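Local coordinates for protein methylaspartate ammonia-lyase (Citrobacter amalonaticus, PDB 1KKO) that catalyses the reversible, magnesium-dependent anti elimination of ammonia from L-threo-3-methylaspartate to give mesaconate, at residues A[167-172]-A[381-386]; A[189-194]-A[232-237]; A[328-333]-A[353-358]. All coordinates share one frame; numbering follows the deposited sequence.

Contact 1 (A[167-172]-A[381-386]). With SO4 (sulfate ion), chain C.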
loop_
_atom_site.group_PDB
_atom_site.type_symbol
_atom_site.label_atom_id
_atom_site.label_comp_id
_atom_site.label_asym_id
_atom_site.label_seq_id
_atom_site.Cartn_x
_atom_site.Cartn_y
_atom_site.Cartn_z
ATOM N N ILE A 167 -1.298 -18.142 -7.159
ATOM C CA ILE A 167 -2.673 -17.892 -7.556
ATOM C C ILE A 167 -2.632 -16.724 -8.536
ATOM O O ILE A 167 -1.943 -15.736 -8.263
ATOM C CB ILE A 167 -3.493 -17.443 -6.327
ATOM C CG1 ILE A 167 -3.507 -18.501 -5.216
ATOM C CG2 ILE A 167 -4.902 -17.030 -6.741
ATOM C CD1 ILE A 167 -4.205 -19.783 -5.580
ATOM N N PRO A 168 -3.362 -16.781 -9.653
ATOM C CA PRO A 168 -3.411 -15.632 -10.557
ATOM C C PRO A 168 -3.943 -14.381 -9.868
ATOM O O PRO A 168 -4.964 -14.458 -9.192
ATOM C CB PRO A 168 -4.358 -16.098 -11.662
ATOM C CG PRO A 168 -4.240 -17.577 -11.642
ATOM C CD PRO A 168 -4.131 -17.920 -10.191
ATOM N N LEU A 169 -3.257 -13.261 -10.072
ATOM C CA LEU A 169 -3.601 -11.999 -9.429
ATOM C C LEU A 169 -4.238 -11.027 -10.407
ATOM O O LEU A 169 -3.833 -10.934 -11.565
ATOM C CB LEU A 169 -2.361 -11.347 -8.814
ATOM C CG LEU A 169 -1.554 -12.210 -7.850
ATOM C CD1 LEU A 169 -0.414 -11.403 -7.246
ATOM C CD2 LEU A 169 -2.425 -12.764 -6.772
ATOM N N PHE A 170 -5.191 -10.266 -9.886
ATOM C CA PHE A 170 -6.022 -9.353 -10.661
ATOM C C PHE A 170 -5.853 -7.932 -10.153
ATOM O O PHE A 170 -6.170 -7.641 -8.997
ATOM C CB PHE A 170 -7.483 -9.794 -10.511
ATOM C CG PHE A 170 -8.490 -8.884 -11.135
ATOM C CD1 PHE A 170 -8.255 -8.260 -12.344
ATOM C CD2 PHE A 170 -9.689 -8.661 -10.489
ATOM C CE1 PHE A 170 -9.213 -7.447 -12.905
ATOM C CE2 PHE A 170 -10.645 -7.844 -11.043
ATOM C CZ PHE A 170 -10.411 -7.251 -12.261
ATOM N N GLY A 171 -5.361 -7.047 -11.013
ATOM C CA GLY A 171 -5.167 -5.648 -10.673
ATOM C C GLY A 171 -6.348 -4.786 -11.068
ATOM O O GLY A 171 -6.929 -4.974 -12.134
ATOM N N GLN A 172 -6.711 -3.844 -10.191
ATOM C CA GLN A 172 -7.799 -2.908 -10.460
ATOM C C GLN A 172 -7.288 -1.483 -10.591
ATOM O O GLN A 172 -6.491 -1.007 -9.784
ATOM C CB GLN A 172 -8.949 -3.038 -9.453
ATOM C CG GLN A 172 -8.777 -2.388 -8.104
ATOM C CD GLN A 172 -10.092 -2.314 -7.337
ATOM O OE1 GLN A 172 -11.121 -1.966 -7.916
ATOM N NE2 GLN A 172 -10.066 -2.641 -6.044
HETATM N N MSE A 381 -9.384 -19.526 -8.234
HETATM C CA MSE A 381 -8.870 -19.287 -9.568
HETATM C C MSE A 381 -8.227 -17.917 -9.763
HETATM O O MSE A 381 -7.423 -17.740 -10.669
HETATM C CB MSE A 381 -10.042 -19.410 -10.539
HETATM C CG MSE A 381 -9.955 -20.628 -11.381
HETATM SE SE MSE A 381 -8.848 -20.205 -12.887
HETATM C CE MSE A 381 -10.149 -19.537 -14.090
ATOM N N ARG A 382 -8.593 -16.959 -8.913
ATOM C CA ARG A 382 -8.166 -15.588 -9.074
ATOM C C ARG A 382 -8.206 -14.905 -7.731
ATOM O O ARG A 382 -9.045 -15.222 -6.908
ATOM C CB ARG A 382 -9.153 -14.897 -10.013
ATOM C CG ARG A 382 -8.786 -13.497 -10.472
ATOM C CD ARG A 382 -9.547 -13.045 -11.704
ATOM N NE ARG A 382 -9.331 -13.997 -12.785
ATOM C CZ ARG A 382 -10.075 -14.122 -13.871
ATOM N NH1 ARG A 382 -11.093 -13.315 -14.104
ATOM N NH2 ARG A 382 -9.794 -15.087 -14.737
HETATM N N MSE A 383 -7.289 -13.967 -7.514
HETATM C CA MSE A 383 -7.267 -13.196 -6.280
HETATM C C MSE A 383 -7.013 -11.733 -6.587
HETATM O O MSE A 383 -6.144 -11.390 -7.375
HETATM C CB MSE A 383 -6.188 -13.711 -5.336
HETATM C CG MSE A 383 -6.037 -12.852 -4.084
HETATM SE SE MSE A 383 -5.020 -13.701 -2.668
HETATM C CE MSE A 383 -3.517 -14.213 -3.643
ATOM N N LEU A 384 -7.789 -10.870 -5.956
ATOM C CA LEU A 384 -7.645 -9.437 -6.137
ATOM C C LEU A 384 -6.381 -8.863 -5.503
ATOM O O LEU A 384 -6.063 -9.151 -4.344
ATOM C CB LEU A 384 -8.853 -8.719 -5.537
ATOM C CG LEU A 384 -8.861 -7.185 -5.589
ATOM C CD1 LEU A 384 -8.981 -6.683 -7.025
ATOM C CD2 LEU A 384 -9.997 -6.655 -4.725
ATOM N N ILE A 385 -5.681 -8.031 -6.272
ATOM C CA ILE A 385 -4.573 -7.238 -5.752
ATOM C C ILE A 385 -5.190 -6.086 -4.954
ATOM O O ILE A 385 -5.947 -5.273 -5.473
ATOM C CB ILE A 385 -3.702 -6.758 -6.909
ATOM C CG1 ILE A 385 -3.018 -7.952 -7.566
ATOM C CG2 ILE A 385 -2.683 -5.752 -6.425
ATOM C CD1 ILE A 385 -2.404 -7.666 -8.906
ATOM N N LYS A 386 -4.874 -6.045 -3.675
ATOM C CA LYS A 386 -5.521 -5.139 -2.752
ATOM C C LYS A 386 -4.618 -4.921 -1.544
ATOM O O LYS A 386 -3.650 -5.658 -1.356
ATOM C CB LYS A 386 -6.862 -5.747 -2.319
ATOM C CG LYS A 386 -6.721 -6.973 -1.437
ATOM C CD LYS A 386 -8.050 -7.673 -1.216
ATOM C CE LYS A 386 -7.957 -8.691 -0.112
ATOM N NZ LYS A 386 -9.282 -9.293 0.243
HETATM S S SO4 C . -13.975 -2.268 -4.302
HETATM O O1 SO4 C . -14.498 -2.313 -2.914
HETATM O O2 SO4 C . -14.644 -1.041 -4.879
HETATM O O3 SO4 C . -12.525 -2.110 -4.298
HETATM O O4 SO4 C . -14.355 -3.438 -5.129
HETATM O O HOH W 1 -7.552 -2.956 -4.553
HETATM O O HOH W 2 -5.251 -3.735 -7.729
#
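L169 and M383, a selenomethionine, pair across two parallel strands. Their side chains lie side by side and point the same way. The touch is between methyls, with L169 CD2 3.6 Å from M383 CE. The M383 chain is extended as far as SE and then bends (chi3 51°), which turns CE toward the leucine. I167 meets the same side chain nearer its root: it crosses M383 at about a right angle, and I167 CG2 sits against M383 CB. L169 CB also packs on CG1 and CD1 of I385.

The other face of the sheet carries F170 and L384. These two side chains cross obliquely, with F170 CD2 4.1 Å from L384 CD1. R382 runs past the phenylalanine with its aliphatic part, CG and CD lying near F170 CB. Its guanidinium goes on to H236 and makes a cation-pi contact with Y271.

Three backbone bonds hold the strands: M383 N to P168 O, F170 N to M383 O, and I385 N to F170 O. The last is the straightest, at 172°.

Beyond G171 two waters bridge the chains. Both donate to I385 O; one accepts from Q172 N, the other from Q172 NE2 at 2.9 Å. Q172 NE2 also donates to sulfate O3 at 3.1 Å. Q172 binds the substrate methylaspartate, so the water probably helps to position a binding-site amide.

This is where the first and last strands of the TIM barrel meet and close it. Helix 392-410 covers the L169 and M383 face through V398 and F399. F170 turns instead to strand 191-194 and stacks on H236, while strand 354-357 flanks 382-384 on its other edge.

Contact 2 (A[189-194]-A[232-237]); sequences VDVLPH and HPTLHI
L192 reaches P233 because its CG stands between the backbone N and the carbonyl carbon (chi1 72°). Then chi2 165° sends CD1 outward, anti to CA, and leaves CD2 as the branch turned to P233. L192 CD2 lies 3.6 Å from P233 CB, the two side chains meeting at a slant, and the same methyl also nears L235 CD2. On the other face V191 CG1 is anti to the backbone N (chi1 -172°). It packs on H236 CB at 3.6 Å, and the V191 side chain lies alongside that of T234, pointing the same way.

Four backbone bonds join these parallel strands. T234 N donates to D190 O. H236 N comes to L192 O at 2.9 Å from above the L192 carbonyl plane. A cis peptide precedes P193, which has no N-H to give, and H194 N donates to H236 O. P193 CD rests near I237 CG1.

The strands are neighbours in the TIM barrel and bring two histidines to its active-site end. H236 is held at both ring nitrogens, ND1 by R382 and NE2 by E273, a magnesium ligand. H194 NE2 is hydrogen-bonded to Y240, and its side chain lies close to D238, another magnesium ligand. H194 is assigned as the transition-state stabilizer. The bonds at both ring nitrogens fix the rotation of H236, and the pairing probably helps place H194 beside the metal site.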
loop_
_atom_site.group_PDB
_atom_site.type_symbol
_atom_site.label_atom_id
_atom_site.label_comp_id
_atom_site.label_asym_id
_atom_site.label_seq_id
_atom_site.Cartn_x
_atom_site.Cartn_y
_atom_site.Cartn_z
ATOM N N VAL A 189 1.252 -8.325 -14.600
ATOM C CA VAL A 189 0.076 -8.752 -13.856
ATOM C C VAL A 189 -0.713 -9.818 -14.619
ATOM O O VAL A 189 -0.899 -9.719 -15.831
ATOM C CB VAL A 189 -0.776 -7.538 -13.470
ATOM C CG1 VAL A 189 -2.049 -7.950 -12.768
ATOM C CG2 VAL A 189 0.034 -6.628 -12.564
ATOM N N ASP A 190 -1.174 -10.841 -13.911
ATOM C CA ASP A 190 -1.838 -11.975 -14.560
ATOM C C ASP A 190 -3.200 -11.642 -15.161
ATOM O O ASP A 190 -3.569 -12.193 -16.198
ATOM C CB ASP A 190 -2.053 -13.120 -13.570
ATOM C CG ASP A 190 -0.797 -13.522 -12.832
ATOM O OD1 ASP A 190 0.225 -13.827 -13.485
ATOM O OD2 ASP A 190 -0.766 -13.584 -11.591
ATOM N N VAL A 191 -3.966 -10.789 -14.484
ATOM C CA VAL A 191 -5.328 -10.466 -14.874
ATOM C C VAL A 191 -5.518 -8.966 -14.669
ATOM O O VAL A 191 -5.076 -8.423 -13.654
ATOM C CB VAL A 191 -6.345 -11.243 -14.017
ATOM C CG1 VAL A 191 -7.761 -11.051 -14.571
ATOM C CG2 VAL A 191 -5.990 -12.730 -13.940
ATOM N N LEU A 192 -6.204 -8.296 -15.586
ATOM C CA LEU A 192 -6.312 -6.849 -15.513
ATOM C C LEU A 192 -7.449 -6.397 -16.400
ATOM O O LEU A 192 -7.861 -7.147 -17.286
ATOM C CB LEU A 192 -5.000 -6.198 -15.971
ATOM C CG LEU A 192 -4.659 -6.246 -17.461
ATOM C CD1 LEU A 192 -3.555 -5.246 -17.769
ATOM C CD2 LEU A 192 -4.287 -7.643 -17.946
ATOM N N PRO A 193 -7.905 -5.154 -16.267
ATOM C CA PRO A 193 -7.496 -4.147 -15.289
ATOM C C PRO A 193 -8.668 -3.599 -14.470
ATOM O O PRO A 193 -8.502 -2.557 -13.826
ATOM C CB PRO A 193 -7.044 -3.031 -16.210
ATOM C CG PRO A 193 -8.169 -3.052 -17.258
ATOM C CD PRO A 193 -8.641 -4.505 -17.359
ATOM N N HIS A 194 -9.813 -4.280 -14.518
ATOM C CA HIS A 194 -11.056 -3.868 -13.873
ATOM C C HIS A 194 -11.736 -2.694 -14.613
ATOM O O HIS A 194 -12.874 -2.839 -15.093
ATOM C CB HIS A 194 -10.849 -3.606 -12.375
ATOM C CG HIS A 194 -12.106 -3.265 -11.653
ATOM N ND1 HIS A 194 -12.767 -4.130 -10.809
ATOM C CD2 HIS A 194 -12.821 -2.117 -11.655
ATOM C CE1 HIS A 194 -13.838 -3.522 -10.327
ATOM N NE2 HIS A 194 -13.882 -2.295 -10.811
ATOM N N HIS A 232 0.568 -13.249 -21.760
ATOM C CA HIS A 232 -0.759 -13.446 -22.329
ATOM C C HIS A 232 -1.767 -13.375 -21.187
ATOM O O HIS A 232 -2.337 -14.394 -20.785
ATOM C CB HIS A 232 -0.802 -14.828 -23.000
ATOM C CG HIS A 232 -1.978 -15.049 -23.904
ATOM N ND1 HIS A 232 -3.098 -15.746 -23.512
ATOM C CD2 HIS A 232 -2.180 -14.714 -25.200
ATOM C CE1 HIS A 232 -3.954 -15.803 -24.517
ATOM N NE2 HIS A 232 -3.423 -15.182 -25.553
ATOM N N PRO A 233 -1.982 -12.184 -20.641
ATOM C CA PRO A 233 -2.864 -12.056 -19.479
ATOM C C PRO A 233 -4.335 -12.201 -19.822
ATOM O O PRO A 233 -4.743 -12.158 -20.978
ATOM C CB PRO A 233 -2.596 -10.630 -19.012
ATOM C CG PRO A 233 -2.295 -9.925 -20.271
ATOM C CD PRO A 233 -1.415 -10.882 -21.027
ATOM N N THR A 234 -5.129 -12.369 -18.777
ATOM C CA THR A 234 -6.580 -12.401 -18.908
ATOM C C THR A 234 -7.146 -11.013 -18.672
ATOM O O THR A 234 -6.657 -10.281 -17.811
ATOM C CB THR A 234 -7.151 -13.385 -17.891
ATOM O OG1 THR A 234 -6.841 -14.709 -18.327
ATOM C CG2 THR A 234 -8.674 -13.337 -17.815
ATOM N N LEU A 235 -8.164 -10.651 -19.444
ATOM C CA LEU A 235 -8.849 -9.376 -19.286
ATOM C C LEU A 235 -10.095 -9.577 -18.439
ATOM O O LEU A 235 -10.860 -10.512 -18.652
ATOM C CB LEU A 235 -9.223 -8.797 -20.646
ATOM C CG LEU A 235 -8.078 -8.731 -21.658
ATOM C CD1 LEU A 235 -8.574 -8.038 -22.922
ATOM C CD2 LEU A 235 -6.864 -8.022 -21.069
ATOM N N HIS A 236 -10.289 -8.698 -17.465
ATOM C CA HIS A 236 -11.418 -8.793 -16.544
ATOM C C HIS A 236 -11.845 -7.356 -16.304
ATOM O O HIS A 236 -11.079 -6.540 -15.787
ATOM C CB HIS A 236 -10.944 -9.505 -15.280
ATOM C CG HIS A 236 -11.956 -9.651 -14.188
ATOM N ND1 HIS A 236 -11.914 -10.706 -13.303
ATOM C CD2 HIS A 236 -12.973 -8.857 -13.781
ATOM C CE1 HIS A 236 -12.864 -10.552 -12.399
ATOM N NE2 HIS A 236 -13.519 -9.436 -12.661
ATOM N N ILE A 237 -13.056 -7.040 -16.742
ATOM C CA ILE A 237 -13.593 -5.694 -16.674
ATOM C C ILE A 237 -14.924 -5.721 -15.943
ATOM O O ILE A 237 -15.767 -6.566 -16.217
ATOM C CB ILE A 237 -13.755 -5.131 -18.103
ATOM C CG1 ILE A 237 -12.371 -4.960 -18.754
ATOM C CG2 ILE A 237 -14.536 -3.819 -18.084
ATOM C CD1 ILE A 237 -12.402 -4.693 -20.257
#

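Contact 3 (A[328-333]-A[353-358]). With SO4 (sulfate ion), chain C.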
loop_
_atom_site.group_PDB
_atom_site.type_symbol
_atom_site.label_atom_id
_atom_site.label_comp_id
_atom_site.label_asym_id
_atom_site.label_seq_id
_atom_site.Cartn_x
_atom_site.Cartn_y
_atom_site.Cartn_z
ATOM N N VAL A 328 -17.616 -16.316 -9.556
ATOM C CA VAL A 328 -18.235 -15.463 -8.553
ATOM C C VAL A 328 -17.168 -14.709 -7.772
ATOM O O VAL A 328 -16.156 -15.293 -7.393
ATOM C CB VAL A 328 -19.082 -16.254 -7.531
ATOM C CG1 VAL A 328 -20.336 -16.808 -8.167
ATOM C CG2 VAL A 328 -18.298 -17.349 -6.906
ATOM N N GLN A 329 -17.390 -13.416 -7.540
ATOM C CA GLN A 329 -16.505 -12.665 -6.642
ATOM C C GLN A 329 -16.905 -12.915 -5.185
ATOM O O GLN A 329 -17.972 -12.479 -4.739
ATOM C CB GLN A 329 -16.466 -11.146 -6.884
ATOM C CG GLN A 329 -15.420 -10.571 -5.893
ATOM C CD GLN A 329 -15.156 -9.080 -5.884
ATOM O OE1 GLN A 329 -14.553 -8.584 -4.917
ATOM N NE2 GLN A 329 -15.600 -8.362 -6.909
ATOM N N ILE A 330 -16.037 -13.634 -4.478
ATOM C CA ILE A 330 -16.128 -13.862 -3.046
ATOM C C ILE A 330 -15.467 -12.607 -2.459
ATOM O O ILE A 330 -14.243 -12.492 -2.403
ATOM C CB ILE A 330 -15.380 -15.169 -2.722
ATOM C CG1 ILE A 330 -16.036 -16.351 -3.464
ATOM C CG2 ILE A 330 -15.317 -15.440 -1.225
ATOM C CD1 ILE A 330 -15.238 -17.634 -3.389
ATOM N N LYS A 331 -16.292 -11.627 -2.117
ATOM C CA LYS A 331 -15.787 -10.306 -1.721
ATOM C C LYS A 331 -15.493 -10.388 -0.234
ATOM O O LYS A 331 -16.356 -10.178 0.619
ATOM C CB LYS A 331 -16.780 -9.215 -2.062
ATOM C CG LYS A 331 -16.176 -7.835 -1.920
ATOM C CD LYS A 331 -17.063 -6.747 -2.491
ATOM C CE LYS A 331 -16.282 -5.494 -2.861
ATOM N NZ LYS A 331 -15.598 -5.642 -4.158
ATOM N N THR A 332 -14.241 -10.694 0.066
ATOM C CA THR A 332 -13.892 -11.230 1.371
ATOM C C THR A 332 -14.462 -10.543 2.613
ATOM O O THR A 332 -14.965 -11.237 3.465
ATOM C CB THR A 332 -12.372 -11.463 1.504
ATOM O OG1 THR A 332 -11.655 -10.227 1.395
ATOM C CG2 THR A 332 -11.834 -12.391 0.402
ATOM N N PRO A 333 -14.433 -9.216 2.769
ATOM C CA PRO A 333 -14.939 -8.658 4.034
ATOM C C PRO A 333 -16.420 -8.949 4.245
ATOM O O PRO A 333 -16.884 -9.038 5.371
ATOM C CB PRO A 333 -14.681 -7.149 3.887
ATOM C CG PRO A 333 -13.657 -7.029 2.826
ATOM C CD PRO A 333 -13.956 -8.148 1.869
HETATM N N MSE A 353 -17.599 -24.070 -10.265
HETATM C CA MSE A 353 -17.694 -22.612 -10.326
HETATM C C MSE A 353 -16.305 -22.037 -10.109
HETATM O O MSE A 353 -15.590 -22.476 -9.204
HETATM C CB MSE A 353 -18.624 -22.103 -9.228
HETATM C CG MSE A 353 -18.655 -20.586 -9.075
HETATM SE SE MSE A 353 -19.409 -19.673 -10.617
HETATM C CE MSE A 353 -21.254 -19.931 -10.201
ATOM N N GLU A 354 -15.897 -21.079 -10.931
ATOM C CA GLU A 354 -14.598 -20.446 -10.736
ATOM C C GLU A 354 -14.712 -19.493 -9.549
ATOM O O GLU A 354 -15.597 -18.629 -9.497
ATOM C CB GLU A 354 -14.138 -19.702 -11.983
ATOM C CG GLU A 354 -13.887 -20.634 -13.155
ATOM C CD GLU A 354 -13.462 -19.915 -14.417
ATOM O OE1 GLU A 354 -13.089 -18.728 -14.342
ATOM O OE2 GLU A 354 -13.490 -20.544 -15.500
ATOM N N ALA A 355 -13.822 -19.674 -8.582
ATOM C CA ALA A 355 -13.799 -18.837 -7.388
ATOM C C ALA A 355 -12.838 -17.670 -7.564
ATOM O O ALA A 355 -11.652 -17.867 -7.782
ATOM C CB ALA A 355 -13.404 -19.664 -6.204
ATOM N N TYR A 356 -13.376 -16.462 -7.496
ATOM C CA TYR A 356 -12.575 -15.238 -7.525
ATOM C C TYR A 356 -12.553 -14.703 -6.089
ATOM O O TYR A 356 -13.562 -14.229 -5.567
ATOM C CB TYR A 356 -13.161 -14.237 -8.539
ATOM C CG TYR A 356 -12.720 -12.805 -8.387
ATOM C CD1 TYR A 356 -11.461 -12.461 -7.881
ATOM C CD2 TYR A 356 -13.592 -11.783 -8.736
ATOM C CE1 TYR A 356 -11.103 -11.125 -7.746
ATOM C CE2 TYR A 356 -13.234 -10.455 -8.602
ATOM C CZ TYR A 356 -12.005 -10.137 -8.095
ATOM O OH TYR A 356 -11.674 -8.817 -7.923
ATOM N N GLN A 357 -11.409 -14.860 -5.424
ATOM C CA GLN A 357 -11.252 -14.378 -4.056
ATOM C C GLN A 357 -10.905 -12.906 -4.154
ATOM O O GLN A 357 -9.766 -12.521 -4.422
ATOM C CB GLN A 357 -10.185 -15.162 -3.313
ATOM C CG GLN A 357 -10.215 -14.902 -1.816
ATOM C CD GLN A 357 -9.111 -15.595 -1.086
ATOM O OE1 GLN A 357 -9.027 -16.822 -1.098
ATOM N NE2 GLN A 357 -8.256 -14.814 -0.437
ATOM N N GLY A 358 -11.936 -12.092 -4.003
ATOM C CA GLY A 358 -11.820 -10.672 -4.228
ATOM C C GLY A 358 -11.545 -9.901 -2.955
ATOM O O GLY A 358 -10.682 -10.270 -2.161
HETATM S S SO4 C . -13.975 -2.268 -4.302
HETATM O O1 SO4 C . -14.498 -2.313 -2.914
HETATM O O2 SO4 C . -14.644 -1.041 -4.879
HETATM O O3 SO4 C . -12.525 -2.110 -4.298
HETATM O O4 SO4 C . -14.355 -3.438 -5.129
#
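V328 and A355, Q329 and Y356, and I330 and Q357 pair in parallel register, the strand axes 4.8 Å apart at closest and their directions 37° apart. Four backbone bonds join them, from V328 N to E354 O at one end to G358 N to I330 O at the other.

Q329 and Y356 carry one face. They lie side by side and point the same way. The glutamine is fully extended (chi1 -177°), which takes CG and CD past the CD2 and CE2 atoms of the ring; Q329 CG is 3.5 Å from Y356 CE2. The amide and ring planes are turned 40° apart. Both ends of the amide are held: NE2 donates to E273, a magnesium ligand, and OE1 accepts from the N of G359. G358 CA lies 3.5 Å from Q329 OE1.

The segments belong to a beta-alpha-beta unit of the TIM barrel, in which helix 339-351 connects strand 327-330 to strand 354-357. The helix packs on the opposite face of the sheet, touching V328 and M353 through C348 and I330 through V345. There V328 CG1 meets the CE methyl of selenomethionine M353 at 3.8 Å, the side chains crossing at about a right angle. I330 CD1 rests on A355 CB. Further along, T332 CG2 touches Q357 CG at 3.7 Å.

K331, the proton acceptor of the active site, follows strand 327-330. Its chain bends only at chi4. NZ donates to Q329 OE1 at 3.2 Å, to sulfate O4 at 2.7 Å and to G359 O. Q329 binds methylaspartate, and the sulfate is also held by T360 and C361, which are assigned to the substrate site.

In the fold
All three contacts are buried pairings of neighbouring parallel strands in one barrel; none is a surface contact. Contact 1 joins the first strand to the last, contact 2 the second to the third, and contact 3 the sixth to the seventh. Contacts 1 and 3 are adjacent: R382 O accepts from Q357 N, and both reach the sulfate. Contact 2 meets contact 1 through R382 and H236, and meets contact 3 through the edge-to-face rings of H236 and Y356. Their chemistry differs in the pocket. Contacts 2 and 3 both reach the magnesium ligand E273, through H236 and Q329; contact 1 offers a substrate-binding amide, and contact 3 also holds the proton acceptor K331.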